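Local atomic coordinates of DNA-entry nuclease (Competence-specific nuclease) (Streptococcus agalactiae ILRI112, PDB entry 4QGO), a protein that probably cleaves DNA and RNA without sequence specificity, as a virulence-associated nuclease of the beta-beta-alpha, His-Me finger superfamily. Residues Q40-Y52 and D165-L177. The protein carries 1 engineered substitution. Sequence-based numbering, arbitrary orientation.
Sequences QTNLNADVNVKAY and DQNKRVRYRVTPL. With SO4 (sulfate ion), chain C.
N42 meets R173 through its amide oxygen, a short-armed acceptor suited to an arginine: OD1 takes a nearly straight bond (163°) from NH2 at 3.0 Å, with the amide turned almost perpendicular to the guanidinium. A water joins OD1 to NH1 as well, while NH2 also salt-bridges E192. L43, branched and apolar, lies between the R171 and R173 guanidiniums: CD2 sits 3.4 Å above the centre of R173's and also covers one face of R171's. N44 O is tied through one water to R171 NE, A45 O through another to R169 NE; A45 is small enough for its CB to lie 3.8 Å from CB of R171. In this way the loop between strands 33-36 and 52-54 packs against strand 170-177, an inner strand of the antiparallel sheet; R171 and R173 of that strand, and R169 just before it, all point at the loop. R169, bent at chi2 (-100°) and chi3, has N-H groups enough for two carbonyls: NH2 bonds V47 O weakly, and V49 O is gripped end-on by NH2 at 2.7 Å and NH1 at 3.0 Å. Y52, long enough to reach R171, lays its OH over the other guanidinium face, 3.5 Å from CZ; R171 NH1 bonds N67 OD1, and NH2 weakly bonds O4 of a sulfate that R173 NH1 holds at 2.8 Å.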
loop_
_atom_site.group_PDB
_atom_site.type_symbol
_atom_site.label_atom_id
_atom_site.label_comp_id
_atom_site.label_asym_id
_atom_site.label_seq_id
_atom_site.Cartn_x
_atom_site.Cartn_y
_atom_site.Cartn_z
ATOM N N GLN A 40 -1.588 -3.917 -15.890
ATOM C CA GLN A 40 -2.879 -3.378 -16.296
ATOM C C GLN A 40 -3.911 -3.536 -15.191
ATOM O O GLN A 40 -4.006 -4.589 -14.553
ATOM C CB GLN A 40 -3.379 -4.063 -17.580
ATOM C CG GLN A 40 -2.338 -4.108 -18.690
ATOM C CD GLN A 40 -1.831 -2.734 -19.068
ATOM O OE1 GLN A 40 -2.576 -1.914 -19.598
ATOM N NE2 GLN A 40 -0.560 -2.475 -18.789
ATOM N N THR A 41 -4.676 -2.467 -14.971
ATOM C CA THR A 41 -5.780 -2.472 -14.016
ATOM C C THR A 41 -7.059 -2.064 -14.732
ATOM O O THR A 41 -7.009 -1.372 -15.754
ATOM C CB THR A 41 -5.514 -1.515 -12.837
ATOM O OG1 THR A 41 -6.693 -1.412 -12.026
ATOM C CG2 THR A 41 -5.116 -0.132 -13.340
ATOM N N ASN A 42 -8.199 -2.498 -14.200
ATOM C CA ASN A 42 -9.466 -2.169 -14.835
ATOM C C ASN A 42 -10.091 -0.883 -14.326
ATOM O O ASN A 42 -11.243 -0.576 -14.650
ATOM C CB ASN A 42 -10.461 -3.331 -14.725
ATOM C CG ASN A 42 -10.863 -3.642 -13.293
ATOM O OD1 ASN A 42 -10.672 -2.836 -12.380
ATOM N ND2 ASN A 42 -11.435 -4.823 -13.091
ATOM N N LEU A 43 -9.340 -0.139 -13.513
ATOM C CA LEU A 43 -9.827 1.136 -12.992
ATOM C C LEU A 43 -10.261 2.062 -14.108
ATOM O O LEU A 43 -9.584 2.189 -15.117
ATOM C CB LEU A 43 -8.760 1.829 -12.148
ATOM C CG LEU A 43 -8.441 1.247 -10.776
ATOM C CD1 LEU A 43 -7.280 2.018 -10.177
ATOM C CD2 LEU A 43 -9.667 1.323 -9.880
ATOM N N ASN A 44 -11.403 2.714 -13.896
ATOM C CA ASN A 44 -11.933 3.665 -14.864
ATOM C C ASN A 44 -11.679 5.096 -14.384
ATOM O O ASN A 44 -12.285 5.556 -13.420
ATOM C CB ASN A 44 -13.423 3.415 -15.093
ATOM C CG ASN A 44 -14.009 4.323 -16.158
ATOM O OD1 ASN A 44 -13.282 5.058 -16.824
ATOM N ND2 ASN A 44 -15.326 4.246 -16.348
ATOM N N ALA A 45 -10.744 5.777 -15.042
ATOM C CA ALA A 45 -10.427 7.165 -14.711
ATOM C C ALA A 45 -11.232 8.141 -15.550
ATOM O O ALA A 45 -11.181 9.342 -15.322
ATOM C CB ALA A 45 -8.937 7.426 -14.894
ATOM N N ASP A 46 -11.980 7.625 -16.520
ATOM C CA ASP A 46 -12.740 8.488 -17.423
ATOM C C ASP A 46 -14.162 8.657 -16.902
ATOM O O ASP A 46 -15.145 8.278 -17.556
ATOM C CB ASP A 46 -12.724 7.907 -18.838
ATOM C CG ASP A 46 -13.318 8.848 -19.858
ATOM O OD1 ASP A 46 -13.455 10.051 -19.544
ATOM O OD2 ASP A 46 -13.642 8.384 -20.971
ATOM N N VAL A 47 -14.264 9.200 -15.697
ATOM C CA VAL A 47 -15.550 9.406 -15.048
ATOM C C VAL A 47 -15.645 10.860 -14.595
ATOM O O VAL A 47 -14.702 11.408 -14.020
ATOM C CB VAL A 47 -15.747 8.448 -13.846
ATOM C CG1 VAL A 47 -15.864 7.009 -14.320
ATOM C CG2 VAL A 47 -14.598 8.558 -12.880
ATOM N N ASN A 48 -16.777 11.497 -14.877
ATOM C CA ASN A 48 -16.952 12.887 -14.474
ATOM C C ASN A 48 -17.464 12.978 -13.044
ATOM O O ASN A 48 -18.616 13.341 -12.788
ATOM C CB ASN A 48 -17.887 13.619 -15.442
ATOM C CG ASN A 48 -17.895 15.111 -15.197
ATOM O OD1 ASN A 48 -16.865 15.698 -14.853
ATOM N ND2 ASN A 48 -19.060 15.737 -15.360
ATOM N N VAL A 49 -16.596 12.610 -12.106
ATOM C CA VAL A 49 -16.952 12.651 -10.696
ATOM C C VAL A 49 -15.968 13.498 -9.905
ATOM O O VAL A 49 -14.792 13.617 -10.261
ATOM C CB VAL A 49 -17.031 11.240 -10.069
ATOM C CG1 VAL A 49 -18.099 10.399 -10.772
ATOM C CG2 VAL A 49 -15.677 10.563 -10.122
ATOM N N LYS A 50 -16.471 14.075 -8.822
ATOM C CA LYS A 50 -15.681 14.887 -7.914
ATOM C C LYS A 50 -14.579 14.042 -7.278
ATOM O O LYS A 50 -14.794 12.872 -6.969
ATOM C CB LYS A 50 -16.599 15.452 -6.836
ATOM C CG LYS A 50 -15.946 16.361 -5.871
ATOM C CD LYS A 50 -17.005 17.076 -5.055
ATOM C CE LYS A 50 -18.017 16.113 -4.451
ATOM N NZ LYS A 50 -17.540 15.508 -3.175
ATOM N N ALA A 51 -13.397 14.631 -7.108
ATOM C CA ALA A 51 -12.308 13.955 -6.409
ATOM C C ALA A 51 -12.774 13.487 -5.032
ATOM O O ALA A 51 -13.567 14.166 -4.363
ATOM C CB ALA A 51 -11.113 14.881 -6.280
ATOM N N TYR A 52 -12.287 12.325 -4.601
ATOM C CA TYR A 52 -12.715 11.748 -3.327
ATOM C C TYR A 52 -11.714 10.720 -2.822
ATOM O O TYR A 52 -10.871 10.239 -3.582
ATOM C CB TYR A 52 -14.078 11.044 -3.484
ATOM C CG TYR A 52 -14.022 9.766 -4.322
ATOM C CD1 TYR A 52 -14.172 9.803 -5.702
ATOM C CD2 TYR A 52 -13.793 8.527 -3.724
ATOM C CE1 TYR A 52 -14.104 8.641 -6.475
ATOM C CE2 TYR A 52 -13.714 7.356 -4.496
ATOM C CZ TYR A 52 -13.879 7.423 -5.872
ATOM O OH TYR A 52 -13.796 6.270 -6.644
ATOM N N ASP A 165 0.579 16.257 -10.122
ATOM C CA ASP A 165 1.255 17.553 -10.173
ATOM C C ASP A 165 1.406 18.054 -11.611
ATOM O O ASP A 165 1.707 19.233 -11.841
ATOM C CB ASP A 165 2.591 17.479 -9.431
ATOM C CG ASP A 165 2.405 17.406 -7.920
ATOM O OD1 ASP A 165 1.265 17.633 -7.467
ATOM O OD2 ASP A 165 3.383 17.136 -7.187
ATOM N N GLN A 166 1.212 17.147 -12.563
ATOM C CA GLN A 166 1.183 17.483 -13.985
ATOM C C GLN A 166 -0.256 17.665 -14.457
ATOM O O GLN A 166 -0.533 17.594 -15.654
ATOM C CB GLN A 166 1.860 16.391 -14.813
ATOM C CG GLN A 166 3.358 16.270 -14.608
ATOM C CD GLN A 166 3.940 15.073 -15.326
ATOM O OE1 GLN A 166 3.242 14.090 -15.583
ATOM N NE2 GLN A 166 5.224 15.146 -15.657
ATOM N N ASN A 167 -1.162 17.877 -13.506
ATOM C CA ASN A 167 -2.579 18.130 -13.783
ATOM C C ASN A 167 -3.350 16.929 -14.330
ATOM O O ASN A 167 -4.335 17.086 -15.045
ATOM C CB ASN A 167 -2.748 19.342 -14.709
ATOM C CG ASN A 167 -2.125 20.593 -14.137
ATOM O OD1 ASN A 167 -2.331 20.919 -12.973
ATOM N ND2 ASN A 167 -1.347 21.297 -14.952
ATOM N N LYS A 168 -2.904 15.731 -13.979
ATOM C CA LYS A 168 -3.622 14.527 -14.378
ATOM C C LYS A 168 -4.676 14.149 -13.337
ATOM O O LYS A 168 -4.554 14.483 -12.156
ATOM C CB LYS A 168 -2.658 13.369 -14.605
ATOM C CG LYS A 168 -1.622 13.679 -15.676
ATOM C CD LYS A 168 -0.838 12.450 -16.059
ATOM C CE LYS A 168 0.318 12.825 -16.978
ATOM N NZ LYS A 168 -0.161 13.554 -18.192
ATOM N N ARG A 169 -5.726 13.488 -13.801
ATOM C CA ARG A 169 -6.741 12.884 -12.942
ATOM C C ARG A 169 -6.380 11.415 -12.785
ATOM O O ARG A 169 -6.240 10.698 -13.775
ATOM C CB ARG A 169 -8.123 12.991 -13.585
ATOM C CG ARG A 169 -8.710 14.397 -13.587
ATOM C CD ARG A 169 -9.724 14.557 -12.464
ATOM N NE ARG A 169 -10.941 13.797 -12.720
ATOM C CZ ARG A 169 -11.985 13.752 -11.899
ATOM N NH1 ARG A 169 -11.967 14.401 -10.729
ATOM N NH2 ARG A 169 -13.040 13.030 -12.230
ATOM N N VAL A 170 -6.211 10.973 -11.547
ATOM C CA VAL A 170 -5.758 9.605 -11.308
ATOM C C VAL A 170 -6.759 8.826 -10.464
ATOM O O VAL A 170 -7.025 9.173 -9.319
ATOM C CB VAL A 170 -4.367 9.573 -10.640
ATOM C CG1 VAL A 170 -3.918 8.123 -10.470
ATOM C CG2 VAL A 170 -3.356 10.328 -11.495
ATOM N N ARG A 171 -7.333 7.784 -11.058
ATOM C CA ARG A 171 -8.166 6.838 -10.323
ATOM C C ARG A 171 -7.214 5.853 -9.624
ATOM O O ARG A 171 -6.269 5.370 -10.226
ATOM C CB ARG A 171 -9.114 6.130 -11.294
ATOM C CG ARG A 171 -10.057 5.127 -10.666
ATOM C CD ARG A 171 -11.170 5.774 -9.814
ATOM N NE ARG A 171 -12.072 4.709 -9.389
ATOM C CZ ARG A 171 -11.865 3.919 -8.340
ATOM N NH1 ARG A 171 -10.815 4.112 -7.545
ATOM N NH2 ARG A 171 -12.716 2.941 -8.072
ATOM N N TYR A 172 -7.458 5.587 -8.341
ATOM C CA TYR A 172 -6.476 4.932 -7.467
ATOM C C TYR A 172 -7.196 3.970 -6.536
ATOM O O TYR A 172 -8.253 4.300 -5.990
ATOM C CB TYR A 172 -5.780 6.023 -6.644
ATOM C CG TYR A 172 -4.537 5.662 -5.839
ATOM C CD1 TYR A 172 -3.506 4.906 -6.385
ATOM C CD2 TYR A 172 -4.364 6.162 -4.550
ATOM C CE1 TYR A 172 -2.358 4.616 -5.641
ATOM C CE2 TYR A 172 -3.221 5.885 -3.812
ATOM C CZ TYR A 172 -2.223 5.123 -4.363
ATOM O OH TYR A 172 -1.077 4.841 -3.635
ATOM N N ARG A 173 -6.635 2.776 -6.363
ATOM C CA ARG A 173 -7.222 1.771 -5.486
ATOM C C ARG A 173 -6.112 1.051 -4.739
ATOM O O ARG A 173 -5.179 0.538 -5.351
ATOM C CB ARG A 173 -8.086 0.780 -6.278
ATOM C CG ARG A 173 -8.801 -0.285 -5.426
ATOM C CD ARG A 173 -9.920 -0.980 -6.220
ATOM N NE ARG A 173 -9.433 -1.635 -7.438
ATOM C CZ ARG A 173 -10.149 -1.800 -8.549
ATOM N NH1 ARG A 173 -11.407 -1.355 -8.626
ATOM N NH2 ARG A 173 -9.608 -2.405 -9.601
ATOM N N VAL A 174 -6.211 1.046 -3.412
ATOM C CA VAL A 174 -5.206 0.426 -2.558
ATOM C C VAL A 174 -5.880 -0.598 -1.652
ATOM O O VAL A 174 -6.814 -0.275 -0.912
ATOM C CB VAL A 174 -4.488 1.477 -1.702
ATOM C CG1 VAL A 174 -3.502 0.804 -0.762
ATOM C CG2 VAL A 174 -3.768 2.502 -2.596
ATOM N N THR A 175 -5.422 -1.842 -1.731
ATOM C CA THR A 175 -6.073 -2.929 -1.013
ATOM C C THR A 175 -5.041 -3.725 -0.233
ATOM O O THR A 175 -4.180 -4.367 -0.826
ATOM C CB THR A 175 -6.787 -3.881 -1.978
ATOM O OG1 THR A 175 -7.639 -3.130 -2.868
ATOM C CG2 THR A 175 -7.635 -4.896 -1.215
ATOM N N PRO A 176 -5.113 -3.684 1.101
ATOM C CA PRO A 176 -4.276 -4.600 1.890
ATOM C C PRO A 176 -4.672 -6.041 1.587
ATOM O O PRO A 176 -5.874 -6.361 1.577
ATOM C CB PRO A 176 -4.628 -4.247 3.340
ATOM C CG PRO A 176 -5.261 -2.865 3.271
ATOM C CD PRO A 176 -5.975 -2.838 1.944
ATOM N N LEU A 177 -3.683 -6.890 1.323
ATOM C CA LEU A 177 -3.938 -8.312 1.053
ATOM C C LEU A 177 -3.636 -9.132 2.307
ATOM O O LEU A 177 -2.519 -9.067 2.840
ATOM C CB LEU A 177 -3.103 -8.801 -0.133
ATOM C CG LEU A 177 -3.251 -8.020 -1.439
ATOM C CD1 LEU A 177 -2.419 -8.678 -2.533
ATOM C CD2 LEU A 177 -4.716 -7.918 -1.844
HETATM S S SO4 C . -14.238 -0.709 -6.480
HETATM O O1 SO4 C . -13.617 -1.227 -5.271
HETATM O O2 SO4 C . -15.432 0.047 -6.141
HETATM O O3 SO4 C . -14.620 -1.806 -7.379
HETATM O O4 SO4 C . -13.316 0.175 -7.178
HETATM O O HOH W 1 -12.601 -1.209 -11.341
HETATM O O HOH W 2 -14.076 5.130 -11.394
HETATM O O HOH W 3 -11.354 12.156 -15.093
#